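Local coordinates for concanavalin A-like lectin protein kinase family protein (Theobroma cacao, PDB 6CTH), which probably transfers phosphate from ATP to protein substrates, as the kinase domain of a lectin-like plant protein kinase, and here binds an inhibitor, probably in its ATP pocket, at residues G97-D100 / S101-K105; I147-D150 / S151-A155; G204-A207 / L208-S212. One frame throughout, in Å; residues are numbered along the deposited sequence.

Contact 1 of 3, residues G97-D100 / S101-K105. With FE7 (N-{(3Z)-2-oxo-3-[phenyl({4-[(piperidin-1-yl)methyl]phenyl}amino)methylidene]-2,3-dihydro-1H-indol-5-yl}ethanesulfonamide), chain B.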
loop_
_atom_site.group_PDB
_atom_site.type_symbol
_atom_site.label_atom_id
_atom_site.label_comp_id
_atom_site.label_asym_id
_atom_site.label_seq_id
_atom_site.Cartn_x
_atom_site.Cartn_y
_atom_site.Cartn_z
ATOM N N GLY A 97 3.240 -6.319 -11.474
ATOM C CA GLY A 97 1.970 -5.979 -10.863
ATOM C C GLY A 97 2.031 -5.546 -9.396
ATOM O O GLY A 97 3.072 -5.001 -8.934
ATOM N N SER A 98 0.928 -5.783 -8.673
ATOM C CA SER A 98 0.819 -5.309 -7.318
ATOM C C SER A 98 1.223 -6.367 -6.309
ATOM O O SER A 98 1.187 -7.570 -6.565
ATOM C CB SER A 98 -0.566 -4.737 -7.002
ATOM O OG SER A 98 -1.598 -5.627 -7.399
ATOM N N LEU A 99 1.604 -5.914 -5.130
ATOM C CA LEU A 99 2.187 -6.798 -4.140
ATOM C C LEU A 99 1.224 -7.909 -3.661
ATOM O O LEU A 99 1.653 -9.050 -3.407
ATOM C CB LEU A 99 2.688 -5.976 -2.951
ATOM C CG LEU A 99 3.252 -6.648 -1.728
ATOM C CD1 LEU A 99 4.431 -7.532 -2.091
ATOM C CD2 LEU A 99 3.682 -5.602 -0.699
ATOM N N ASP A 100 -0.039 -7.548 -3.529
ATOM C CA ASP A 100 -1.080 -8.507 -3.110
ATOM C C ASP A 100 -1.082 -9.789 -3.983
ATOM O O ASP A 100 -1.280 -10.877 -3.463
ATOM C CB ASP A 100 -2.475 -7.836 -3.080
ATOM C CG ASP A 100 -2.920 -7.319 -4.433
ATOM O OD1 ASP A 100 -2.098 -6.691 -5.166
ATOM O OD2 ASP A 100 -4.105 -7.567 -4.814
ATOM N N SER A 101 -0.803 -9.648 -5.275
ATOM C CA SER A 101 -0.787 -10.767 -6.222
ATOM C C SER A 101 0.301 -11.745 -5.901
ATOM O O SER A 101 0.131 -12.940 -6.131
ATOM C CB SER A 101 -0.630 -10.294 -7.639
ATOM O OG SER A 101 -1.782 -9.570 -7.989
ATOM N N HIS A 102 1.373 -11.292 -5.267
ATOM C CA HIS A 102 2.479 -12.188 -4.859
ATOM C C HIS A 102 2.307 -12.735 -3.481
ATOM O O HIS A 102 2.332 -13.956 -3.280
ATOM C CB HIS A 102 3.804 -11.474 -4.953
ATOM C CG HIS A 102 4.139 -11.067 -6.343
ATOM N ND1 HIS A 102 5.058 -11.750 -7.102
ATOM C CD2 HIS A 102 3.734 -10.021 -7.089
ATOM C CE1 HIS A 102 5.208 -11.138 -8.258
ATOM N NE2 HIS A 102 4.402 -10.097 -8.287
ATOM N N ILE A 103 2.023 -11.868 -2.534
ATOM C CA ILE A 103 1.956 -12.343 -1.156
ATOM C C ILE A 103 0.706 -13.133 -0.810
ATOM O O ILE A 103 0.784 -14.029 0.039
ATOM C CB ILE A 103 2.183 -11.234 -0.127
ATOM C CG1 ILE A 103 1.119 -10.138 -0.195
ATOM C CG2 ILE A 103 3.598 -10.695 -0.252
ATOM C CD1 ILE A 103 1.125 -9.357 1.108
ATOM N N PHE A 104 -0.439 -12.791 -1.391
ATOM C CA PHE A 104 -1.684 -13.552 -1.096
ATOM C C PHE A 104 -2.069 -14.545 -2.193
ATOM O O PHE A 104 -2.533 -15.659 -1.869
ATOM C CB PHE A 104 -2.878 -12.630 -0.816
ATOM C CG PHE A 104 -2.603 -11.557 0.210
ATOM C CD1 PHE A 104 -2.007 -11.868 1.432
ATOM C CD2 PHE A 104 -3.001 -10.248 -0.017
ATOM C CE1 PHE A 104 -1.774 -10.881 2.351
ATOM C CE2 PHE A 104 -2.774 -9.252 0.945
ATOM C CZ PHE A 104 -2.170 -9.586 2.103
ATOM N N LYS A 105 -1.924 -14.143 -3.451
ATOM C CA LYS A 105 -2.370 -14.949 -4.605
ATOM C C LYS A 105 -1.335 -15.838 -5.286
ATOM O O LYS A 105 -1.627 -16.385 -6.350
ATOM C CB LYS A 105 -3.006 -14.054 -5.663
ATOM C CG LYS A 105 -4.215 -13.292 -5.167
ATOM C CD LYS A 105 -4.660 -12.290 -6.214
ATOM C CE LYS A 105 -6.058 -11.754 -5.928
ATOM N NZ LYS A 105 -6.394 -10.750 -6.987
HETATM C C4 FE7 B . -0.797 -0.302 -12.313
HETATM C C14 FE7 B . -4.235 -3.698 -10.440
HETATM C C5 FE7 B . 0.063 0.709 -12.780
HETATM C C6 FE7 B . -0.042 2.015 -12.336
HETATM C C11 FE7 B . -2.050 -3.174 -12.077
HETATM C C7 FE7 B . -1.001 2.321 -11.388
HETATM C C8 FE7 B . 0.738 -1.166 -13.854
HETATM C C9 FE7 B . -0.412 -1.531 -12.988
HETATM C C10 FE7 B . -0.881 -2.825 -12.903
HETATM C C12 FE7 B . -3.315 -2.710 -12.415
HETATM C C13 FE7 B . -4.399 -2.970 -11.596
HETATM N N1 FE7 B . 0.958 0.158 -13.680
HETATM N N2 FE7 B . -0.187 -3.792 -13.519
HETATM C C3 FE7 B . -1.745 0.021 -11.343
HETATM N N3 FE7 B . -1.357 -9.771 -15.599
HETATM O O2 FE7 B . 1.374 -1.905 -14.596
HETATM C C2 FE7 B . -1.821 1.329 -10.861
HETATM N N FE7 B . -2.662 1.689 -9.768
HETATM S S FE7 B . -3.666 0.783 -8.877
HETATM O O FE7 B . -3.980 -0.411 -9.596
HETATM O O1 FE7 B . -4.724 1.638 -8.439
HETATM C C1 FE7 B . -2.569 0.433 -7.544
HETATM C C FE7 B . -1.857 1.716 -7.194
HETATM C C16 FE7 B . -1.899 -3.915 -10.912
HETATM C C15 FE7 B . -2.988 -4.170 -10.099
HETATM C C17 FE7 B . -0.389 -5.176 -13.716
HETATM C C22 FE7 B . -1.535 -5.827 -13.283
HETATM C C21 FE7 B . -1.668 -7.192 -13.462
HETATM C C20 FE7 B . -0.667 -7.936 -14.068
HETATM C C19 FE7 B . 0.475 -7.278 -14.492
HETATM C C18 FE7 B . 0.617 -5.913 -14.325
HETATM C C23 FE7 B . -0.824 -9.423 -14.276
HETATM C C28 FE7 B . -1.348 -11.220 -15.806
HETATM C C27 FE7 B . -1.803 -11.583 -17.201
HETATM C C26 FE7 B . -3.179 -11.022 -17.489
HETATM C C25 FE7 B . -3.240 -9.544 -17.159
HETATM C C24 FE7 B . -2.726 -9.278 -15.764
HETATM O O HOH W 1 -1.162 -7.394 -9.968
#
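Ser98 and Ser101 meet at the start of the short helix 99-103, which follows the hinge of this protein kinase domain. Ser98 O takes the N-H of Ser101 at 3.2 Å. Water 1 adds a second link, hydrogen-bonded to Ser98 N and to Ser101 OG. Ser98 OG gives a short bond to Asp100 OD1 on its syn lone pair. Asp100 CG lies between its own backbone N and carbonyl carbon (chi1 61°), which turns the carboxylate back toward Ser98. His102 brings the edge of its ring to the same carbonyl, with CD2 3.6 Å from Ser98 O and the oxygen in the ring plane. The ring is fixed at both nitrogens: ND1 bonds to Ser108 OG and NE2 to Asn96 O. Leu99 O is gripped twice. The bond from Ile103 N is nearly straight (N-H...O 173°), while that from His102 N is bent (139°). Among the apolar groups, Leu99 CD1 touches Ile103 CG2 at 3.8 Å. Asp100 O closes the last turn by accepting Phe104 N at 2.9 Å. Asp100 O also takes Lys105 N, weakly, at 3.3 Å. Phe104 CD2 also packs on Asp100 CB, and Ile103 CD1 lies above one face of the Phe104 ring, offset toward its rim. The pocket end packs on the inhibitor FE7: Ser98 OG is 3.4 Å from its C15, and Gly97 CA is 3.7 Å from its C18. By contrast, Glu92 O and Met94 N hydrogen-bond FE7. This is the hinge-to-helix-D junction of protein kinases, at the rim of the ATP site.

Contact 2 of 3, residues I147-D150 / S151-A155; sequences IMLD and SSFNA. With FE7 (N-{(3Z)-2-oxo-3-[phenyl({4-[(piperidin-1-yl)methyl]phenyl}amino)methylidene]-2,3-dihydro-1H-indol-5-yl}ethanesulfonamide), chain B.
Ser151 and Asp150 open the tight turn that joins strand 147-149 to strand 155-157. Ser151 and Ser152 are the two central residues of a type I turn running from Asp150 to Phe153. Ser152 N makes a weak bond to Asp150 OD1, which forms an Asx turn inside the beta turn. Phe153 N closes the beta turn on Asp150 O at 2.9 Å. Phe153 itself has a left-handed backbone (phi 59°), as in a G1-bulge hairpin. The edge of its ring meets Leu149, with CD1 of Phe153 3.9 Å from CD1 of Leu149. Asn154 holds Asp150 at three points. Asn154 O takes the N-H of Asp150 at 2.9 Å. Asn154 N reaches Asp150 OD1 at 2.8 Å from above the carboxylate plane. Asn154 ND2 reaches the syn lone pair of Asp150 OD2 at 3.2 Å. The carboxylate and amide planes are steeply turned, 75° apart, so the two side chains do not lie flat on each other. Ala155 pairs with Leu149 as an antiparallel non-hydrogen-bonded pair. Ala155 CB packs on Ile147 CG2 at 3.7 Å, and its CA-H points to Met148 O. Met148 bends at chi2 and chi3 and places CE 3.3 Å from C9 of the inhibitor FE7. Ile147 and Leu149 pack against both helix 99-103 and helix 112-132. Leu99 and His102 touch Leu149, Leu122 touches Ile147, Ile118 touches Leu149, and Val114 touches Phe153. Asp121 and Asn73 take up the backbone N and O of Ala155.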
loop_
_atom_site.group_PDB
_atom_site.type_symbol
_atom_site.label_atom_id
_atom_site.label_comp_id
_atom_site.label_asym_id
_atom_site.label_seq_id
_atom_site.Cartn_x
_atom_site.Cartn_y
_atom_site.Cartn_z
ATOM N N ILE A 147 0.602 -1.241 -3.631
ATOM C CA ILE A 147 2.074 -1.284 -3.758
ATOM C C ILE A 147 2.455 -2.032 -5.042
ATOM O O ILE A 147 2.164 -3.224 -5.198
ATOM C CB ILE A 147 2.710 -1.928 -2.512
ATOM C CG1 ILE A 147 2.304 -1.128 -1.262
ATOM C CG2 ILE A 147 4.223 -2.029 -2.651
ATOM C CD1 ILE A 147 2.693 -1.776 0.053
ATOM N N MET A 148 3.123 -1.314 -5.955
ATOM C CA MET A 148 3.555 -1.882 -7.223
ATOM C C MET A 148 4.971 -2.374 -7.126
ATOM O O MET A 148 5.798 -1.798 -6.360
ATOM C CB MET A 148 3.455 -0.820 -8.327
ATOM C CG MET A 148 2.068 -0.284 -8.583
ATOM S SD MET A 148 0.903 -1.620 -9.021
ATOM C CE MET A 148 1.692 -2.117 -10.518
ATOM N N LEU A 149 5.291 -3.402 -7.892
ATOM C CA LEU A 149 6.617 -3.984 -7.897
ATOM C C LEU A 149 7.295 -3.797 -9.248
ATOM O O LEU A 149 6.674 -4.082 -10.289
ATOM C CB LEU A 149 6.532 -5.456 -7.557
ATOM C CG LEU A 149 5.992 -5.720 -6.148
ATOM C CD1 LEU A 149 5.869 -7.226 -5.901
ATOM C CD2 LEU A 149 6.907 -5.096 -5.068
ATOM N N ASP A 150 8.549 -3.318 -9.240
ATOM C CA ASP A 150 9.300 -3.232 -10.492
ATOM C C ASP A 150 9.950 -4.572 -10.807
ATOM O O ASP A 150 9.747 -5.557 -10.093
ATOM C CB ASP A 150 10.283 -2.046 -10.499
ATOM C CG ASP A 150 11.483 -2.233 -9.611
ATOM O OD1 ASP A 150 11.758 -3.350 -9.087
ATOM O OD2 ASP A 150 12.226 -1.211 -9.456
ATOM N N SER A 151 10.772 -4.581 -11.845
ATOM C CA SER A 151 11.440 -5.785 -12.332
ATOM C C SER A 151 12.330 -6.419 -11.285
ATOM O O SER A 151 12.494 -7.625 -11.263
ATOM C CB SER A 151 12.211 -5.514 -13.629
ATOM O OG SER A 151 13.266 -4.594 -13.437
ATOM N N SER A 152 12.959 -5.591 -10.468
ATOM C CA SER A 152 13.813 -6.072 -9.359
ATOM C C SER A 152 13.069 -6.264 -8.034
ATOM O O SER A 152 13.710 -6.402 -6.960
ATOM C CB SER A 152 14.974 -5.097 -9.122
ATOM O OG SER A 152 15.616 -4.738 -10.318
ATOM N N PHE A 153 11.734 -6.260 -8.082
ATOM C CA PHE A 153 10.930 -6.303 -6.895
ATOM C C PHE A 153 11.162 -5.136 -5.909
ATOM O O PHE A 153 10.911 -5.281 -4.715
ATOM C CB PHE A 153 11.088 -7.663 -6.217
ATOM C CG PHE A 153 10.519 -8.790 -7.023
ATOM C CD1 PHE A 153 9.159 -9.066 -6.981
ATOM C CD2 PHE A 153 11.333 -9.564 -7.840
ATOM C CE1 PHE A 153 8.609 -10.100 -7.730
ATOM C CE2 PHE A 153 10.792 -10.625 -8.576
ATOM C CZ PHE A 153 9.431 -10.873 -8.531
ATOM N N ASN A 154 11.592 -3.978 -6.412
ATOM C CA ASN A 154 11.555 -2.759 -5.609
ATOM C C ASN A 154 10.097 -2.291 -5.569
ATOM O O ASN A 154 9.367 -2.441 -6.567
ATOM C CB ASN A 154 12.444 -1.657 -6.178
ATOM C CG ASN A 154 13.947 -2.049 -6.225
ATOM O OD1 ASN A 154 14.533 -2.430 -5.227
ATOM N ND2 ASN A 154 14.541 -1.970 -7.418
ATOM N N ALA A 155 9.678 -1.757 -4.429
ATOM C CA ALA A 155 8.268 -1.375 -4.202
ATOM C C ALA A 155 7.987 0.101 -4.437
ATOM O O ALA A 155 8.845 0.952 -4.092
ATOM C CB ALA A 155 7.868 -1.759 -2.815
HETATM C C4 FE7 B . -0.797 -0.302 -12.313
HETATM C C14 FE7 B . -4.235 -3.698 -10.440
HETATM C C5 FE7 B . 0.063 0.709 -12.780
HETATM C C6 FE7 B . -0.042 2.015 -12.336
HETATM C C11 FE7 B . -2.050 -3.174 -12.077
HETATM C C7 FE7 B . -1.001 2.321 -11.388
HETATM C C8 FE7 B . 0.738 -1.166 -13.854
HETATM C C9 FE7 B . -0.412 -1.531 -12.988
HETATM C C10 FE7 B . -0.881 -2.825 -12.903
HETATM C C12 FE7 B . -3.315 -2.710 -12.415
HETATM C C13 FE7 B . -4.399 -2.970 -11.596
HETATM N N1 FE7 B . 0.958 0.158 -13.680
HETATM N N2 FE7 B . -0.187 -3.792 -13.519
HETATM C C3 FE7 B . -1.745 0.021 -11.343
HETATM N N3 FE7 B . -1.357 -9.771 -15.599
HETATM O O2 FE7 B . 1.374 -1.905 -14.596
HETATM C C2 FE7 B . -1.821 1.329 -10.861
HETATM N N FE7 B . -2.662 1.689 -9.768
HETATM S S FE7 B . -3.666 0.783 -8.877
HETATM O O FE7 B . -3.980 -0.411 -9.596
HETATM O O1 FE7 B . -4.724 1.638 -8.439
HETATM C C1 FE7 B . -2.569 0.433 -7.544
HETATM C C FE7 B . -1.857 1.716 -7.194
HETATM C C16 FE7 B . -1.899 -3.915 -10.912
HETATM C C15 FE7 B . -2.988 -4.170 -10.099
HETATM C C17 FE7 B . -0.389 -5.176 -13.716
HETATM C C22 FE7 B . -1.535 -5.827 -13.283
HETATM C C21 FE7 B . -1.668 -7.192 -13.462
HETATM C C20 FE7 B . -0.667 -7.936 -14.068
HETATM C C19 FE7 B . 0.475 -7.278 -14.492
HETATM C C18 FE7 B . 0.617 -5.913 -14.325
HETATM C C23 FE7 B . -0.824 -9.423 -14.276
HETATM C C28 FE7 B . -1.348 -11.220 -15.806
HETATM C C27 FE7 B . -1.803 -11.583 -17.201
HETATM C C26 FE7 B . -3.179 -11.022 -17.489
HETATM C C25 FE7 B . -3.240 -9.544 -17.159
HETATM C C24 FE7 B . -2.726 -9.278 -15.764
#

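Contact 3 of 3, residues G204-A207 / L208-S212; sequences GVVA and LEIAS
Glu209 lies back along helix 196-212 over the turn formed by Val205 and Val206. Glu209 CB sits 3.6 Å from Val206 O. Glu209 CG comes to 3.4 Å from Val205 O, the carbonyl that also accepts Glu209 N at 2.9 Å. Glu209 CD then passes Val205 CG1 at 4.2 Å. Here CG is anti to the carbonyl carbon (chi1 -64°) and the chain is extended beyond it, which carries the carboxylate back toward the preceding turn. At the tip Glu209 OE1 lies 3.8 Å from Val206 CA, with Val206 CG2 close by. OE2 is hydrogen-bonded to Tyr183 OH and to Ser216 N. One residue on, Ile210 CD1 touches Val206 CG1 at 3.7 Å. Regular backbone bonds run beneath these side chains, from Leu208 N to Gly204 O through to Ala211 N to Ala207 O. At the end of the helix Ser212 OG turns back to Leu208 O at 2.8 Å and is also bonded to Arg214 N. Helices 112-132, 229-238 and 256-269 pack around the segment. The contact rests on helical backbone bonds, with one apolar pair and one buried carboxylate. The backbone N-H of Ser216 probably helps to stabilise a negative charge on it.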
loop_
_atom_site.group_PDB
_atom_site.type_symbol
_atom_site.label_atom_id
_atom_site.label_comp_id
_atom_site.label_asym_id
_atom_site.label_seq_id
_atom_site.Cartn_x
_atom_site.Cartn_y
_atom_site.Cartn_z
ATOM N N GLY A 204 1.572 -0.709 9.589
ATOM C CA GLY A 204 1.701 -1.827 10.582
ATOM C C GLY A 204 0.984 -3.066 10.072
ATOM O O GLY A 204 1.577 -4.147 10.041
ATOM N N VAL A 205 -0.243 -2.878 9.614
ATOM C CA VAL A 205 -1.052 -3.990 9.113
ATOM C C VAL A 205 -0.361 -4.598 7.901
ATOM O O VAL A 205 -0.141 -5.812 7.852
ATOM C CB VAL A 205 -2.465 -3.565 8.742
ATOM C CG1 VAL A 205 -3.221 -4.734 8.127
ATOM C CG2 VAL A 205 -3.186 -3.032 9.948
ATOM N N VAL A 206 0.089 -3.742 6.982
ATOM C CA VAL A 206 0.788 -4.220 5.800
ATOM C C VAL A 206 2.042 -4.994 6.187
ATOM O O VAL A 206 2.334 -6.016 5.602
ATOM C CB VAL A 206 1.090 -3.048 4.823
ATOM C CG1 VAL A 206 2.110 -3.473 3.769
ATOM C CG2 VAL A 206 -0.228 -2.591 4.174
ATOM N N ALA A 207 2.834 -4.478 7.131
ATOM C CA ALA A 207 4.055 -5.151 7.571
ATOM C C ALA A 207 3.740 -6.585 8.031
ATOM O O ALA A 207 4.432 -7.524 7.688
ATOM C CB ALA A 207 4.693 -4.389 8.706
ATOM N N LEU A 208 2.654 -6.727 8.768
ATOM C CA LEU A 208 2.251 -8.052 9.286
ATOM C C LEU A 208 1.732 -8.978 8.207
ATOM O O LEU A 208 1.951 -10.194 8.280
ATOM C CB LEU A 208 1.254 -7.879 10.415
ATOM C CG LEU A 208 1.826 -7.160 11.640
ATOM C CD1 LEU A 208 0.816 -6.981 12.732
ATOM C CD2 LEU A 208 3.080 -7.826 12.206
ATOM N N GLU A 209 1.030 -8.422 7.211
ATOM C CA GLU A 209 0.595 -9.190 6.037
ATOM C C GLU A 209 1.797 -9.721 5.296
ATOM O O GLU A 209 1.793 -10.839 4.815
ATOM C CB GLU A 209 -0.267 -8.375 5.071
ATOM C CG GLU A 209 -1.592 -7.928 5.647
ATOM C CD GLU A 209 -2.441 -7.114 4.740
ATOM O OE1 GLU A 209 -1.854 -6.241 4.020
ATOM O OE2 GLU A 209 -3.704 -7.326 4.708
ATOM N N ILE A 210 2.832 -8.873 5.118
ATOM C CA ILE A 210 4.025 -9.295 4.418
ATOM C C ILE A 210 4.809 -10.418 5.165
ATOM O O ILE A 210 5.253 -11.395 4.560
ATOM C CB ILE A 210 4.898 -8.049 4.148
ATOM C CG1 ILE A 210 4.227 -7.152 3.126
ATOM C CG2 ILE A 210 6.298 -8.393 3.678
ATOM C CD1 ILE A 210 4.926 -5.803 2.938
ATOM N N ALA A 211 4.955 -10.285 6.468
ATOM C CA ALA A 211 5.596 -11.313 7.306
ATOM C C ALA A 211 4.861 -12.669 7.232
ATOM O O ALA A 211 5.500 -13.726 7.189
ATOM C CB ALA A 211 5.615 -10.851 8.748
ATOM N N SER A 212 3.544 -12.595 7.218
ATOM C CA SER A 212 2.688 -13.776 7.468
ATOM C C SER A 212 2.101 -14.396 6.199
ATOM O O SER A 212 1.639 -15.565 6.212
ATOM C CB SER A 212 1.571 -13.371 8.447
ATOM O OG SER A 212 0.574 -12.566 7.805
#

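How the contacts relate
All three contacts lie in the kinase domain, in series along the chain. All touching residues of contact 3 are buried. Contact 1 is mostly buried, and contact 2 is mixed, with its turn partly at the surface. Contacts 1 and 2 both touch FE7. Backbone bonds join them, from Leu99 N to Ile147 O and from Leu149 N to Gly97 O. Contact 3 does not touch the inhibitor but packs against both: Ile210 meets Leu99, Glu209 meets Phe104, and Val206 meets Ile147. Side-chain polar bonds dominate the turn of contact 2. Contact 1 mixes helical backbone bonds, a Ser98-Asp100 bond and a water link. Contact 3 has helical backbone bonds and one apolar pair.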